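Local coordinates for leucine rich repeat and phosphatase domain containing protein (Entamoeba histolytica, PDB 3EMU), which is classed as a phosphoric monoester hydrolase of the dual specificity phosphatase family and probably recognises phosphorylated groups, although its own catalytic activity remains uncertain, at residues A[104-109]-A[122-127]; A[97-102]-A[131-136]; A[36-41]-A[84-89]; A[55-60]-A[77-82]; A[5-10]-A[21-26]. All blocks are in the same frame, centred on the assembly; numbering follows the deposited sequence. Where two conformers were deposited one is given.

Contact 1: A[104-109]-A[122-127]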
# COMPACT_ATOMS: atom_id res chain seq x y z
N ILE A 104 -2.25 -2.29 -2.78
CA ILE A 104 -1.17 -1.37 -3.16
C ILE A 104 0.16 -1.77 -2.54
O ILE A 104 1.21 -1.68 -3.21
CB ILE A 104 -1.52 0.13 -2.83
CG1 ILE A 104 -2.59 0.66 -3.76
CG2 ILE A 104 -0.28 1.07 -2.92
CD1 ILE A 104 -2.18 0.67 -5.23
N VAL A 105 0.15 -2.13 -1.26
CA VAL A 105 1.38 -2.52 -0.57
C VAL A 105 1.99 -3.78 -1.21
O VAL A 105 3.22 -3.89 -1.36
CB VAL A 105 1.17 -2.68 0.98
CG1 VAL A 105 2.34 -3.37 1.66
CG2 VAL A 105 0.94 -1.30 1.67
N ILE A 106 1.13 -4.72 -1.58
CA ILE A 106 1.56 -5.87 -2.31
C ILE A 106 2.25 -5.51 -3.67
O ILE A 106 3.35 -5.99 -3.91
CB ILE A 106 0.42 -6.86 -2.52
CG1 ILE A 106 0.01 -7.46 -1.15
CG2 ILE A 106 0.84 -7.97 -3.52
CD1 ILE A 106 -1.22 -8.40 -1.20
N ALA A 107 1.60 -4.70 -4.52
CA ALA A 107 2.18 -4.24 -5.76
C ALA A 107 3.58 -3.64 -5.53
O ALA A 107 4.56 -3.96 -6.26
CB ALA A 107 1.28 -3.23 -6.43
N PHE A 108 3.68 -2.78 -4.51
CA PHE A 108 4.95 -2.19 -4.16
C PHE A 108 6.07 -3.19 -3.85
O PHE A 108 7.19 -3.05 -4.34
CB PHE A 108 4.80 -1.21 -3.00
CG PHE A 108 6.12 -0.69 -2.51
CD1 PHE A 108 6.83 0.28 -3.27
CD2 PHE A 108 6.70 -1.19 -1.35
CE1 PHE A 108 8.09 0.75 -2.88
CE2 PHE A 108 7.95 -0.73 -0.95
CZ PHE A 108 8.65 0.24 -1.72
N LEU A 109 5.80 -4.18 -3.00
CA LEU A 109 6.80 -5.18 -2.63
C LEU A 109 7.12 -6.14 -3.79
O LEU A 109 8.26 -6.61 -3.91
CB LEU A 109 6.29 -6.00 -1.47
CG LEU A 109 6.01 -5.37 -0.09
CD1 LEU A 109 5.33 -6.44 0.81
CD2 LEU A 109 7.27 -4.84 0.58
N ASN A 122 1.61 -13.30 0.87
CA ASN A 122 1.84 -14.02 2.11
C ASN A 122 2.62 -13.24 3.15
O ASN A 122 2.32 -13.31 4.36
CB ASN A 122 2.59 -15.31 1.84
CG ASN A 122 1.75 -16.32 1.14
OD1 ASN A 122 2.28 -17.26 0.57
ND2 ASN A 122 0.44 -16.15 1.18
N LYS A 123 3.66 -12.55 2.69
CA LYS A 123 4.40 -11.66 3.52
C LYS A 123 3.51 -10.57 4.18
O LYS A 123 3.63 -10.32 5.37
CB LYS A 123 5.54 -11.00 2.71
CG LYS A 123 6.24 -9.85 3.47
CD LYS A 123 7.63 -9.50 2.91
CE LYS A 123 8.39 -8.53 3.87
NZ LYS A 123 9.91 -8.51 3.64
N VAL A 124 2.67 -9.90 3.40
CA VAL A 124 1.77 -8.91 3.98
C VAL A 124 0.77 -9.58 4.94
O VAL A 124 0.61 -9.16 6.09
CB VAL A 124 1.01 -8.09 2.90
CG1 VAL A 124 -0.08 -7.20 3.57
CG2 VAL A 124 1.99 -7.23 2.09
N GLN A 125 0.14 -10.65 4.46
CA GLN A 125 -0.77 -11.40 5.29
C GLN A 125 -0.18 -11.75 6.65
O GLN A 125 -0.85 -11.58 7.68
CB GLN A 125 -1.26 -12.66 4.60
CG GLN A 125 -2.27 -13.43 5.46
CD GLN A 125 -2.71 -14.72 4.81
OE1 GLN A 125 -1.89 -15.60 4.52
NE2 GLN A 125 -4.02 -14.83 4.53
N GLY A 126 1.06 -12.21 6.68
CA GLY A 126 1.62 -12.66 7.94
C GLY A 126 1.94 -11.49 8.84
O GLY A 126 2.11 -11.63 10.04
N LEU A 127 2.05 -10.30 8.28
CA LEU A 127 2.21 -9.13 9.11
C LEU A 127 0.86 -8.49 9.52
O LEU A 127 0.81 -7.71 10.44
CB LEU A 127 3.06 -8.09 8.39
CG LEU A 127 4.56 -8.40 8.35
CD1 LEU A 127 5.24 -7.52 7.33
CD2 LEU A 127 5.17 -8.17 9.71
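Val-124 has CG1 anti to its backbone N (chi1 172°), which leaves CG2 anti to the carbonyl carbon and beside N, and this second methyl makes all three apolar contacts with the facing helix. Leu-109 brings its CG anti to its own carbonyl carbon (chi1 -64°), and from there CD1 reaches Val-124 CG2 at 3.7 Å. Ile-106 starts off level with the interface rather than facing it, yet its CG1 comes within 3.8 Å of Val-124 CG2. The third approach is from Val-105, whose CG1 lies 3.9 Å from Val-124 CG2. A single methyl is therefore seated among three side chains, each of which crosses Val-124 obliquely, and the three distances are alike within the precision of the model. The two helical segments are closer to antiparallel than parallel, with 132° between their N-to-C directions, and their axes approach to 10.1 Å. They belong to helices 100-112 and 117-127, successive helices of the dual specificity phosphatase catalytic domain, the first of which follows the phosphate-binding loop. The nearest CA atoms, those of Ile-106 and Val-124, are 7.0 Å apart, so side chains rather than backbones fill the interval. Toward the solvent-facing margin, the aliphatic part of Lys-123 flanks Leu-109, with Lys-123 CD at 4.4 Å from Leu-109 CD1, while its ammonium group is hydrogen-bonded to Gln-113. Ile-13 and Ile-14 of strand 11-14 cover Val-105 and Leu-109 respectively, and Ile-131 touches both Ile-106 and Val-124.

Contact 2: A[97-102]-A[131-136]. With SO4 (sulfate ion), chain B.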
# COMPACT_ATOMS: atom_id res chain seq x y z
N GLY A 97 -9.07 -0.24 5.44
CA GLY A 97 -7.66 -0.62 5.63
C GLY A 97 -7.43 -2.10 5.32
O GLY A 97 -6.37 -2.65 5.56
N VAL A 98 -8.41 -2.74 4.73
CA VAL A 98 -8.40 -4.19 4.66
C VAL A 98 -8.21 -4.75 3.21
O VAL A 98 -7.69 -5.85 3.01
CB VAL A 98 -9.74 -4.69 5.36
CG1 VAL A 98 -10.56 -5.60 4.48
CG2 VAL A 98 -9.48 -5.23 6.77
N ASN A 99 -8.60 -3.94 2.22
CA ASN A 99 -8.79 -4.40 0.86
C ASN A 99 -7.85 -3.60 -0.08
O ASN A 99 -6.79 -4.10 -0.47
CB ASN A 99 -10.26 -4.19 0.51
CG ASN A 99 -10.61 -4.51 -0.92
OD1 ASN A 99 -10.00 -5.38 -1.54
ND2 ASN A 99 -11.63 -3.81 -1.45
N LYS A 100 -8.22 -2.36 -0.40
CA LYS A 100 -7.44 -1.51 -1.31
C LYS A 100 -6.00 -1.14 -0.86
O LYS A 100 -5.06 -1.26 -1.65
CB LYS A 100 -8.22 -0.25 -1.68
CG LYS A 100 -9.36 -0.50 -2.61
CD LYS A 100 -10.02 0.83 -3.00
CE LYS A 100 -11.42 0.97 -2.43
NZ LYS A 100 -11.41 1.04 -0.96
N ALA A 101 -5.83 -0.67 0.38
CA ALA A 101 -4.49 -0.31 0.85
C ALA A 101 -3.51 -1.54 0.83
O ALA A 101 -2.33 -1.40 0.42
CB ALA A 101 -4.50 0.37 2.21
N PRO A 102 -3.98 -2.71 1.28
CA PRO A 102 -3.06 -3.86 1.23
C PRO A 102 -2.68 -4.28 -0.21
O PRO A 102 -1.53 -4.69 -0.42
CB PRO A 102 -3.83 -4.98 1.94
CG PRO A 102 -4.81 -4.20 2.89
CD PRO A 102 -5.17 -2.98 2.12
N ILE A 131 -6.10 -8.77 6.37
CA ILE A 131 -6.13 -8.69 4.91
C ILE A 131 -7.34 -9.39 4.26
O ILE A 131 -7.63 -10.59 4.48
CB ILE A 131 -4.77 -9.22 4.32
CG1 ILE A 131 -4.64 -8.89 2.84
CG2 ILE A 131 -4.53 -10.73 4.64
CD1 ILE A 131 -3.20 -9.04 2.31
N ASP A 132 -8.06 -8.65 3.41
CA ASP A 132 -9.20 -9.27 2.74
C ASP A 132 -9.49 -8.58 1.43
O ASP A 132 -10.33 -7.67 1.33
CB ASP A 132 -10.44 -9.29 3.67
CG ASP A 132 -11.63 -10.03 3.05
OD1 ASP A 132 -11.46 -10.78 2.04
OD2 ASP A 132 -12.74 -9.83 3.56
N ILE A 133 -8.76 -9.00 0.41
CA ILE A 133 -8.72 -8.22 -0.82
C ILE A 133 -9.74 -8.81 -1.75
O ILE A 133 -9.71 -9.99 -1.96
CB ILE A 133 -7.28 -8.22 -1.48
CG1 ILE A 133 -6.28 -7.61 -0.49
CG2 ILE A 133 -7.29 -7.46 -2.84
CD1 ILE A 133 -4.79 -7.80 -0.83
N GLU A 134 -10.62 -7.99 -2.32
CA GLU A 134 -11.56 -8.47 -3.34
C GLU A 134 -10.88 -9.12 -4.56
O GLU A 134 -9.84 -8.66 -5.04
CB GLU A 134 -12.49 -7.34 -3.79
CG GLU A 134 -13.30 -6.71 -2.66
CD GLU A 134 -14.22 -5.57 -3.14
OE1 GLU A 134 -13.87 -4.79 -4.07
OE2 GLU A 134 -15.31 -5.44 -2.54
N SER A 135 -11.48 -10.18 -5.10
CA SER A 135 -10.86 -10.91 -6.21
C SER A 135 -10.57 -10.10 -7.50
O SER A 135 -9.58 -10.40 -8.18
CB SER A 135 -11.66 -12.17 -6.56
OG SER A 135 -12.92 -11.78 -7.06
N GLY A 136 -11.38 -9.10 -7.85
CA GLY A 136 -11.01 -8.21 -8.94
C GLY A 136 -9.68 -7.47 -8.73
O GLY A 136 -8.90 -7.22 -9.68
S SO4 B . -11.10 -0.82 1.87
O1 SO4 B . -9.84 -1.26 2.51
O2 SO4 B . -11.07 -0.83 0.43
O3 SO4 B . -12.09 -1.79 2.28
O4 SO4 B . -11.39 0.54 2.26
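Val-98 and Asn-99 run beside Ile-131 to Ile-133 with CA atoms only 4.2 Å apart at Asn-99 and Ile-133, and a nearly straight bond (170°) from Asp-132 N to Val-98 O, 2.9 Å long, joins the backbones. The amide of Asn-99 extends this pairing: its CG is anti to the backbone N, and OD1 takes the N-H of Glu-134 at 2.8 Å, with the donor above the carbonyl plane. ND2 meets the side chain of Glu-134, 3.6 Å from CD, across amide and carboxylate planes turned 61° from each other. Val-98 to Lys-100 lie in the P-loop of the dual specificity phosphatase fold, where Ser-94 and Lys-100 occupy the places of the family's usual cysteine and arginine. A sulfate, probably from the crystallisation liquor, sits there: its O1 accepts from Val-98 N and Asn-99 N, each at 3.0 Å, and Ser-94 and Thr-96 hydroxyls also bond to it. This is consistent with a phosphate-binding site but does not establish catalysis. On the apolar side, Pro-102 CB touches Ile-131 CG1 and Ile-133 CD1, both at 4.1 Å; Phe-121 also touches Ile-131, and Ile-138 touches Ile-133.

Contact 3: A[36-41]-A[84-89]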
# COMPACT_ATOMS: atom_id res chain seq x y z
N ILE A 36 6.41 9.82 9.99
CA ILE A 36 5.65 9.75 8.77
C ILE A 36 5.32 11.14 8.25
O ILE A 36 4.82 12.00 8.97
CB ILE A 36 4.38 8.89 9.02
CG1 ILE A 36 4.78 7.42 9.21
CG2 ILE A 36 3.36 9.11 7.91
CD1 ILE A 36 3.70 6.53 9.90
N SER A 37 5.61 11.38 6.98
CA SER A 37 5.41 12.71 6.42
C SER A 37 4.67 12.60 5.13
O SER A 37 4.47 13.60 4.45
CB SER A 37 6.76 13.42 6.15
OG SER A 37 7.65 12.54 5.47
N SER A 38 4.27 11.38 4.78
CA SER A 38 3.49 11.20 3.57
C SER A 38 2.34 10.28 3.84
O SER A 38 2.47 9.32 4.59
CB SER A 38 4.32 10.54 2.45
OG SER A 38 5.19 11.46 1.85
N ILE A 39 1.25 10.54 3.14
CA ILE A 39 0.09 9.71 3.22
C ILE A 39 -0.43 9.41 1.83
O ILE A 39 -0.64 10.30 1.01
CB ILE A 39 -0.99 10.33 4.17
CG1 ILE A 39 -0.33 10.56 5.54
CG2 ILE A 39 -2.22 9.39 4.32
CD1 ILE A 39 -1.32 10.73 6.69
N LEU A 40 -0.63 8.11 1.58
CA LEU A 40 -1.17 7.65 0.31
C LEU A 40 -2.58 7.19 0.58
O LEU A 40 -2.82 6.21 1.27
CB LEU A 40 -0.31 6.50 -0.25
CG LEU A 40 -0.64 5.99 -1.65
CD1 LEU A 40 -0.70 7.17 -2.62
CD2 LEU A 40 0.43 4.98 -2.10
N LEU A 41 -3.52 7.91 0.00
CA LEU A 41 -4.92 7.62 0.19
C LEU A 41 -5.38 6.78 -0.96
O LEU A 41 -5.38 7.24 -2.09
CB LEU A 41 -5.74 8.92 0.22
CG LEU A 41 -5.31 9.94 1.31
CD1 LEU A 41 -6.05 11.29 1.18
CD2 LEU A 41 -5.57 9.39 2.69
N ILE A 84 10.84 6.92 0.83
CA ILE A 84 12.00 6.13 1.25
C ILE A 84 13.31 6.96 1.04
O ILE A 84 14.19 7.01 1.89
CB ILE A 84 12.07 4.82 0.45
CG1 ILE A 84 10.98 3.84 0.94
CG2 ILE A 84 13.48 4.23 0.58
CD1 ILE A 84 10.75 2.62 0.06
N GLN A 85 13.38 7.63 -0.10
CA GLN A 85 14.46 8.51 -0.44
C GLN A 85 14.74 9.63 0.60
O GLN A 85 15.90 9.95 0.86
CB GLN A 85 14.15 9.14 -1.79
CG GLN A 85 15.16 10.14 -2.23
CD GLN A 85 14.89 10.63 -3.65
OE1 GLN A 85 15.66 11.41 -4.20
NE2 GLN A 85 13.78 10.17 -4.25
N ARG A 86 13.68 10.21 1.17
CA ARG A 86 13.80 11.23 2.20
C ARG A 86 14.12 10.60 3.52
O ARG A 86 14.35 11.29 4.50
CB ARG A 86 12.49 12.00 2.36
CG ARG A 86 12.11 12.83 1.14
CD ARG A 86 10.96 13.82 1.44
NE ARG A 86 9.67 13.19 1.23
CZ ARG A 86 8.83 13.48 0.25
NH1 ARG A 86 9.13 14.43 -0.62
NH2 ARG A 86 7.69 12.82 0.14
N LYS A 87 14.13 9.27 3.55
CA LYS A 87 14.26 8.56 4.82
C LYS A 87 13.13 8.93 5.80
O LYS A 87 13.35 9.11 7.01
CB LYS A 87 15.64 8.79 5.41
CG LYS A 87 16.64 7.69 5.06
CD LYS A 87 18.07 8.06 5.49
CE LYS A 87 19.11 7.02 5.00
NZ LYS A 87 19.40 7.15 3.51
N GLU A 88 11.92 9.04 5.25
CA GLU A 88 10.71 9.30 6.03
C GLU A 88 9.59 8.28 5.79
O GLU A 88 9.49 7.66 4.72
CB GLU A 88 10.25 10.74 5.79
CG GLU A 88 11.11 11.74 6.57
CD GLU A 88 11.02 13.16 6.06
OE1 GLU A 88 10.16 13.44 5.18
OE2 GLU A 88 11.83 14.00 6.52
N GLY A 89 8.72 8.13 6.79
CA GLY A 89 7.59 7.19 6.68
C GLY A 89 6.52 7.62 5.69
O GLY A 89 6.19 8.81 5.51
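Ile-36 and Gly-89 form a parallel beta bridge, with CA atoms 3.8 Å apart, at the point where strand 89-94 joins strand 36-42 in the central sheet of this phosphatase domain. The turn leading into it is a Schellman motif: Lys-87, with positive phi, follows helix 68-85 and redirects the chain toward the sheet. The tight part of the contact is around Gly-89. Its carbonyl oxygen accepts two backbone N-H groups, from Ser-37 at 3.0 Å with a donor angle of 162° and from Ser-38 at 3.3 Å, a longer and more bent bond. Ile-36 CG1 packs against the same residue, 3.8 Å from Gly-89 CA. The looser, more exposed side is polar and built by long side chains. Glu-88 projects from the turn just after Lys-87 and Arg-86 from just before it, and their mutual salt bridge is long. Arg-86 NH2 makes only a weak bond to Ser-38 OG, which lies at the edge of the guanidinium near its plane, and its ion pair with Asp-55 is also long. The hydroxyl of Ser-37 does better: chi1 of 47° sets OG between the backbone N and the carbonyl carbon, and it donates to Glu-88 OE1 at 2.7 Å, meeting that oxygen from above the carboxylate plane.

Contact 4: A[55-60]-A[77-82]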
# COMPACT_ATOMS: atom_id res chain seq x y z
N ASP A 55 2.61 15.45 3.11
CA ASP A 55 2.61 15.11 1.67
C ASP A 55 1.48 14.12 1.39
O ASP A 55 1.39 13.09 2.03
CB ASP A 55 3.93 14.44 1.26
CG ASP A 55 4.91 15.41 0.60
OD1 ASP A 55 4.54 15.96 -0.47
OD2 ASP A 55 6.05 15.55 1.11
N ILE A 56 0.63 14.43 0.43
CA ILE A 56 -0.52 13.57 0.18
C ILE A 56 -0.72 13.23 -1.28
O ILE A 56 -0.60 14.09 -2.13
CB ILE A 56 -1.83 14.20 0.72
CG1 ILE A 56 -1.78 14.26 2.25
CG2 ILE A 56 -3.04 13.36 0.30
CD1 ILE A 56 -3.08 14.64 2.88
N LEU A 57 -1.02 11.98 -1.56
CA LEU A 57 -1.42 11.59 -2.89
C LEU A 57 -2.66 10.70 -2.77
O LEU A 57 -2.70 9.76 -1.98
CB LEU A 57 -0.30 10.83 -3.59
CG LEU A 57 -0.69 10.26 -4.95
CD1 LEU A 57 -1.07 11.39 -5.86
CD2 LEU A 57 0.40 9.43 -5.58
N ARG A 58 -3.67 11.01 -3.56
CA ARG A 58 -4.90 10.22 -3.59
C ARG A 58 -4.94 9.41 -4.88
O ARG A 58 -4.79 9.98 -5.96
CB ARG A 58 -6.15 11.12 -3.53
N LEU A 59 -5.18 8.11 -4.75
CA LEU A 59 -5.43 7.27 -5.91
C LEU A 59 -6.91 7.09 -6.07
O LEU A 59 -7.63 6.73 -5.14
CB LEU A 59 -4.79 5.89 -5.75
CG LEU A 59 -3.35 5.91 -5.29
CD1 LEU A 59 -2.83 4.49 -5.21
CD2 LEU A 59 -2.50 6.79 -6.26
N ASP A 60 -7.37 7.26 -7.29
CA ASP A 60 -8.79 7.32 -7.50
C ASP A 60 -9.39 5.98 -7.83
O ASP A 60 -9.87 5.76 -8.93
CB ASP A 60 -9.06 8.27 -8.65
CG ASP A 60 -10.03 9.32 -8.27
OD1 ASP A 60 -11.24 9.02 -8.43
OD2 ASP A 60 -9.56 10.39 -7.75
N ILE A 77 3.96 3.66 -6.60
CA ILE A 77 5.34 3.22 -6.31
C ILE A 77 6.30 4.43 -6.21
O ILE A 77 7.13 4.55 -5.29
CB ILE A 77 5.79 2.20 -7.38
CG1 ILE A 77 5.04 0.89 -7.09
CG2 ILE A 77 7.31 2.03 -7.37
CD1 ILE A 77 5.35 -0.24 -8.05
N LYS A 78 6.07 5.38 -7.10
CA LYS A 78 6.84 6.61 -7.16
C LYS A 78 6.75 7.46 -5.88
O LYS A 78 7.80 7.90 -5.31
CB LYS A 78 6.36 7.42 -8.37
CG LYS A 78 7.27 8.60 -8.61
CD LYS A 78 6.60 9.74 -9.38
CE LYS A 78 7.67 10.77 -9.84
NZ LYS A 78 7.03 11.90 -10.66
N PHE A 79 5.51 7.70 -5.42
CA PHE A 79 5.25 8.48 -4.20
C PHE A 79 5.87 7.72 -3.07
O PHE A 79 6.58 8.28 -2.24
CB PHE A 79 3.72 8.62 -4.05
CG PHE A 79 3.25 9.39 -2.83
CD1 PHE A 79 3.21 10.80 -2.84
CD2 PHE A 79 2.77 8.71 -1.71
CE1 PHE A 79 2.73 11.52 -1.73
CE2 PHE A 79 2.28 9.42 -0.60
CZ PHE A 79 2.27 10.83 -0.60
N ILE A 80 5.71 6.40 -3.07
CA ILE A 80 6.37 5.61 -2.00
C ILE A 80 7.91 5.70 -2.01
O ILE A 80 8.56 5.87 -0.99
CB ILE A 80 5.93 4.14 -2.04
CG1 ILE A 80 4.42 4.04 -1.75
CG2 ILE A 80 6.72 3.30 -1.04
CD1 ILE A 80 3.83 2.65 -1.92
N ILE A 81 8.51 5.56 -3.19
CA ILE A 81 9.97 5.58 -3.22
C ILE A 81 10.47 6.99 -2.91
O ILE A 81 11.47 7.15 -2.23
CB ILE A 81 10.55 4.97 -4.57
CG1 ILE A 81 10.53 3.47 -4.44
CG2 ILE A 81 12.00 5.39 -4.76
CD1 ILE A 81 10.52 2.75 -5.71
N ARG A 82 9.76 8.02 -3.37
CA ARG A 82 10.07 9.39 -2.95
C ARG A 82 10.18 9.54 -1.44
O ARG A 82 10.94 10.36 -0.94
CB ARG A 82 9.03 10.40 -3.45
CG ARG A 82 9.25 11.82 -2.96
CD ARG A 82 8.24 12.80 -3.56
NE ARG A 82 7.10 13.13 -2.70
CZ ARG A 82 5.93 13.59 -3.16
NH1 ARG A 82 5.73 13.75 -4.46
NH2 ARG A 82 4.94 13.88 -2.33
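Phe-79 reaches from helix 68-85 to Leu-57 and Asp-55 on strand 55-59, and its atoms can be followed outward. CB meets Leu-57 CD2 at 3.7 Å. CG is anti to the backbone N (chi1 179°), heading the ring toward the strand, and is about equally near Leu-57 CB and CD2. CD1 and CE1 share Leu-57 CB, each 3.6 Å from it. CZ, at the tip, comes 3.6 Å from Asp-55 O, which stands at the ring edge near its plane. Leu-57 CB itself sits over one face, 15° off the ring normal, which meets the criteria of a CH-pi contact, and the leucine and phenylalanine side chains run antiparallel alongside one another. Nearer the surface a charged pair adds to the ring contact. In one of the two deposited conformers of Arg-82, NH2 forms a salt bridge with Asp-55 OD1 at 2.8 Å, with guanidinium and carboxylate planes 51° apart; the alternative position makes this pairing less certain than the packing of the ring. Beyond the two segments, Ser-38 and Val-90 also touch Phe-79, placing the ring on the sheet. The axes of strand and helix are 10.1 Å apart and run at 163°, nearly antiparallel, as expected for a beta-alpha-beta crossover: strand 55-59, helix 68-85 and strand 89-94 make one that passes over the intervening strand 36-42 of a phosphatase alpha/beta sheet.

Contact 5: A[5-10]-A[21-26]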
# COMPACT_ATOMS: atom_id res chain seq x y z
N PHE A 5 -7.97 -3.08 20.54
CA PHE A 5 -6.92 -2.06 20.51
C PHE A 5 -6.10 -1.99 19.20
O PHE A 5 -5.77 -0.89 18.74
CB PHE A 5 -6.00 -2.14 21.75
CG PHE A 5 -6.60 -1.49 22.99
CD1 PHE A 5 -6.41 -0.14 23.23
CD2 PHE A 5 -7.41 -2.22 23.87
CE1 PHE A 5 -6.99 0.49 24.34
CE2 PHE A 5 -8.01 -1.59 24.99
CZ PHE A 5 -7.78 -0.24 25.23
N PRO A 6 -5.77 -3.15 18.59
CA PRO A 6 -4.94 -3.14 17.36
C PRO A 6 -5.50 -2.25 16.26
O PRO A 6 -4.73 -1.61 15.56
CB PRO A 6 -4.97 -4.60 16.91
CG PRO A 6 -5.05 -5.35 18.21
CD PRO A 6 -6.01 -4.52 19.06
N THR A 7 -6.83 -2.19 16.14
CA THR A 7 -7.47 -1.34 15.14
C THR A 7 -7.05 0.13 15.24
O THR A 7 -7.21 0.89 14.29
CB THR A 7 -9.03 -1.44 15.23
OG1 THR A 7 -9.48 -0.89 16.48
CG2 THR A 7 -9.44 -2.88 15.20
N LEU A 8 -6.55 0.56 16.39
CA LEU A 8 -6.23 1.97 16.59
C LEU A 8 -4.83 2.37 16.05
O LEU A 8 -4.47 3.54 16.07
CB LEU A 8 -6.32 2.33 18.09
CG LEU A 8 -7.66 2.21 18.83
CD1 LEU A 8 -7.47 2.74 20.23
CD2 LEU A 8 -8.69 3.02 18.11
N SER A 9 -4.03 1.40 15.64
CA SER A 9 -2.69 1.69 15.12
C SER A 9 -2.45 1.14 13.74
O SER A 9 -2.80 -0.01 13.48
CB SER A 9 -1.63 1.07 16.03
OG SER A 9 -1.53 1.89 17.17
N PRO A 10 -1.82 1.94 12.87
CA PRO A 10 -1.28 1.31 11.64
C PRO A 10 -0.23 0.20 11.92
O PRO A 10 0.28 0.06 13.04
CB PRO A 10 -0.66 2.49 10.88
CG PRO A 10 -1.21 3.75 11.51
CD PRO A 10 -1.48 3.37 12.96
N SER A 21 -5.89 2.36 8.13
CA SER A 21 -7.26 2.69 7.75
C SER A 21 -7.50 4.18 8.00
O SER A 21 -6.73 4.83 8.74
CB SER A 21 -8.23 1.88 8.61
OG SER A 21 -8.06 2.21 9.99
N PHE A 22 -8.56 4.73 7.40
CA PHE A 22 -9.06 6.05 7.79
C PHE A 22 -9.07 6.26 9.31
O PHE A 22 -8.61 7.30 9.81
CB PHE A 22 -10.48 6.29 7.26
CG PHE A 22 -11.06 7.64 7.68
CD1 PHE A 22 -10.73 8.80 6.96
CD2 PHE A 22 -11.90 7.76 8.80
CE1 PHE A 22 -11.24 10.03 7.35
CE2 PHE A 22 -12.41 8.99 9.19
CZ PHE A 22 -12.09 10.11 8.48
N LEU A 23 -9.59 5.27 10.04
CA LEU A 23 -9.55 5.28 11.48
C LEU A 23 -8.16 5.52 12.09
O LEU A 23 -7.93 6.57 12.73
CB LEU A 23 -10.22 4.01 12.07
CG LEU A 23 -9.98 3.71 13.58
CD1 LEU A 23 -10.30 4.94 14.39
CD2 LEU A 23 -10.74 2.50 14.17
N ASN A 24 -7.24 4.57 11.97
CA ASN A 24 -5.95 4.75 12.63
C ASN A 24 -5.04 5.79 11.96
O ASN A 24 -4.05 6.18 12.55
CB ASN A 24 -5.22 3.42 12.91
CG ASN A 24 -5.08 2.55 11.65
OD1 ASN A 24 -4.75 3.04 10.57
ND2 ASN A 24 -5.40 1.29 11.78
N ALA A 25 -5.41 6.31 10.79
CA ALA A 25 -4.68 7.48 10.29
C ALA A 25 -4.73 8.65 11.28
O ALA A 25 -4.04 9.67 11.14
CB ALA A 25 -5.23 7.90 8.96
N HIS A 26 -5.58 8.51 12.30
CA HIS A 26 -5.83 9.63 13.21
C HIS A 26 -4.94 9.48 14.42
O HIS A 26 -4.91 10.33 15.30
CB HIS A 26 -7.33 9.71 13.60
CG HIS A 26 -8.21 10.24 12.50
ND1 HIS A 26 -8.78 9.43 11.55
CD2 HIS A 26 -8.57 11.51 12.18
CE1 HIS A 26 -9.49 10.17 10.71
NE2 HIS A 26 -9.37 11.44 11.06
O HOH W 1 -8.47 0.49 11.90
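Asn-24 lies against the backbone of Thr-7 to Pro-10, with its carboxamide turned inward between the two loops. CG occupies the crowded position between its own N and carbonyl carbon (chi1 53°), and from there the two ends of the amide separate their tasks. ND2 donates to Thr-7 O at 3.1 Å, approaching from above that carbonyl plane at a donor angle of 147°. OD1 turns back to its own loop and accepts from Ser-21 N at 2.8 Å, so the amide is fixed at the oxygen end as well as the nitrogen end. Reciprocally, Ser-21 OG accepts from the backbone Asn-24 N at 3.2 Å, an ST motif that holds the 21-24 backbone. Pro-10 and the asparagine pass side by side, heading opposite ways, with Pro-10 CG 3.7 Å from OD1, while Asn-24 CB presses to 3.3 Å from Leu-8 O. A water joins the loops a second time: it donates to Thr-7 O and is hydrogen-bonded to Ser-21 OG at 2.6 Å. On the exposed margin Leu-23 turns CD2 toward Thr-7 O, at 3.9 Å, and only grazes Leu-8 CD2. The segment 5-10 leads into strand 11-14, whereas 21-26 connects strand 17-21 to helix 28-33; Asn-27 bonds to Leu-8 O, and Pro-10 and Ala-25 rest respectively on Leu-91 and Ile-93 of strand 89-94, the next strand of the sheet beyond 17-21.

Contact 1 is the buried one and purely apolar across its helices; contacts 2 and 4 lie at the surface and mix packing with polar pairs, while contacts 3 and 5 are partly buried. Contacts 1 and 2 share helix 100-112 and touch through Ile-106 with Ile-131 and Ile-133, so segment 131-136, which flanks the phosphate-binding loop, is packed on the buried helix pair. Contacts 3 and 4, with centres about 9 Å apart, share helix 68-85 and use neighbouring strands 36-42 and 55-59. Contact 5 joins two loop segments, each with a short 3-10 turn, through an asparagine, a water and backbone carbonyls, and reaches contact 2 only at Ser-21 and Gly-97.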